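Local coordinates for imidazoleglycerol-phosphate dehydratase (Pyrococcus furiosus, PDB 5DNL), which catalyses the dehydration of imidazoleglycerol phosphate to imidazoleacetol phosphate, the sixth step of histidine biosynthesis, and is held here with a triazole phosphonate inhibitor, at residues N102-I107 with H135-S140. Residues are numbered along the deposited sequence; the frame is centred on the assembly and turned at random. Where two conformers were deposited one is given.
Sequences NVDVNI and HIKQLS
Q138 offers a worked example of a side chain continuing the hydrogen bonding of a parallel strand pair beyond the last backbone-to-backbone bond. That last bond runs from Q138 N to D104 O, 2.9 Å. From there Q138 CB passes 3.5 Å from that same D104 O and lies beside V105 CA; CG stands anti to the backbone N (chi1 180°), and the chain stays extended, so the amide reaches N106. Q138 OE1 accepts the N-H of N106 N at 2.8 Å, the donor standing above the carbonyl plane, and also lies 3.3 Å from V105 CA. Q138 NE2 donates a hydrogen bond to N106 O at 3.1 Å, so one amide grips both backbone polar atoms of one residue. An alanine here would lose both hydrogen bonds of the side-chain amide and would probably leave the chain at V105 and N106 less firmly held. Strands 100-104 and 133-140 are the two arms of a beta-alpha-beta crossover through helix 116-130. Upstream, on the face toward that helix, V103 CG2 packs 3.9 Å from I136 CG1. On the other face, D104 OD2 and K137 NZ form a long, water-bridged salt bridge, while K137 NZ also hydrogen-bonds to L139 O and S140 OG of a neighbouring subunit.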
# COMPACT_ATOMS: atom_id res chain seq x y z
N ASN A 102 -16.26 -11.05 29.71
CA ASN A 102 -15.39 -10.61 28.61
C ASN A 102 -13.97 -10.84 29.10
O ASN A 102 -13.52 -10.14 30.01
CB ASN A 102 -15.66 -9.16 28.27
CG ASN A 102 -14.76 -8.60 27.17
OD1 ASN A 102 -13.66 -9.08 26.92
ND2 ASN A 102 -15.23 -7.56 26.52
N VAL A 103 -13.30 -11.81 28.50
CA VAL A 103 -11.91 -12.15 28.82
C VAL A 103 -11.06 -11.79 27.62
O VAL A 103 -11.22 -12.37 26.55
CB VAL A 103 -11.79 -13.65 29.16
CG1 VAL A 103 -10.34 -14.04 29.43
CG2 VAL A 103 -12.69 -14.01 30.35
N ASP A 104 -10.18 -10.80 27.81
CA ASP A 104 -9.33 -10.25 26.76
C ASP A 104 -7.89 -10.38 27.24
O ASP A 104 -7.38 -9.50 27.97
CB ASP A 104 -9.72 -8.79 26.52
CG ASP A 104 -8.92 -8.14 25.39
OD1 ASP A 104 -8.27 -8.86 24.62
OD2 ASP A 104 -8.95 -6.90 25.32
N VAL A 105 -7.25 -11.47 26.82
CA VAL A 105 -5.84 -11.74 27.10
C VAL A 105 -5.08 -11.94 25.80
O VAL A 105 -5.69 -12.14 24.72
CB VAL A 105 -5.66 -12.95 28.04
CG1 VAL A 105 -6.35 -12.68 29.37
CG2 VAL A 105 -6.20 -14.24 27.45
N ASN A 106 -3.77 -11.88 25.91
CA ASN A 106 -2.88 -11.98 24.75
C ASN A 106 -1.63 -12.70 25.20
O ASN A 106 -0.68 -12.08 25.71
CB ASN A 106 -2.56 -10.60 24.18
CG ASN A 106 -1.74 -10.67 22.90
OD1 ASN A 106 -1.45 -11.74 22.39
ND2 ASN A 106 -1.37 -9.51 22.37
N ILE A 107 -1.68 -14.01 25.09
CA ILE A 107 -0.58 -14.86 25.53
C ILE A 107 0.43 -15.01 24.40
O ILE A 107 0.08 -15.53 23.33
CB ILE A 107 -1.09 -16.23 25.95
CG1 ILE A 107 -2.02 -16.12 27.17
CG2 ILE A 107 0.07 -17.16 26.25
CD1 ILE A 107 -2.67 -17.42 27.58
N HIS A 135 -15.19 -8.81 33.87
CA HIS A 135 -14.21 -8.41 32.87
C HIS A 135 -12.83 -8.85 33.34
O HIS A 135 -12.44 -8.58 34.48
CB HIS A 135 -14.18 -6.91 32.71
CG HIS A 135 -15.35 -6.35 31.97
ND1 HIS A 135 -15.28 -6.04 30.63
CD2 HIS A 135 -16.59 -6.03 32.38
CE1 HIS A 135 -16.45 -5.58 30.24
NE2 HIS A 135 -17.26 -5.54 31.28
N ILE A 136 -12.09 -9.47 32.43
CA ILE A 136 -10.66 -9.79 32.61
C ILE A 136 -9.97 -9.07 31.46
O ILE A 136 -10.20 -9.44 30.31
CB ILE A 136 -10.34 -11.30 32.51
CG1 ILE A 136 -11.21 -12.17 33.43
CG2 ILE A 136 -8.87 -11.54 32.83
CD1 ILE A 136 -11.07 -11.88 34.90
N LYS A 137 -9.15 -8.06 31.75
CA LYS A 137 -8.52 -7.25 30.71
C LYS A 137 -7.04 -7.21 30.97
O LYS A 137 -6.56 -6.55 31.90
CB LYS A 137 -9.10 -5.84 30.65
CG LYS A 137 -8.57 -5.06 29.45
CD LYS A 137 -9.23 -3.70 29.32
CE LYS A 137 -8.98 -3.10 27.94
NZ LYS A 137 -9.94 -3.65 26.94
N GLN A 138 -6.30 -7.91 30.12
CA GLN A 138 -4.85 -7.84 30.18
C GLN A 138 -4.37 -6.45 29.76
O GLN A 138 -4.72 -5.97 28.68
CB GLN A 138 -4.24 -8.90 29.28
CG GLN A 138 -2.73 -8.92 29.25
CD GLN A 138 -2.21 -10.08 28.45
OE1 GLN A 138 -2.82 -11.14 28.41
NE2 GLN A 138 -1.09 -9.87 27.78
N LEU A 139 -3.57 -5.80 30.61
CA LEU A 139 -2.95 -4.51 30.31
C LEU A 139 -1.53 -4.65 29.78
O LEU A 139 -1.11 -3.84 28.95
CB LEU A 139 -2.94 -3.63 31.56
CG LEU A 139 -4.31 -3.45 32.20
CD1 LEU A 139 -4.21 -2.62 33.45
CD2 LEU A 139 -5.32 -2.86 31.23
N SER A 140 -0.80 -5.65 30.27
CA SER A 140 0.55 -5.98 29.82
C SER A 140 0.77 -7.46 30.03
O SER A 140 0.09 -8.08 30.85
CB SER A 140 1.60 -5.22 30.63
OG SER A 140 1.36 -3.83 30.63
O HOH W 1 -11.59 -5.91 26.70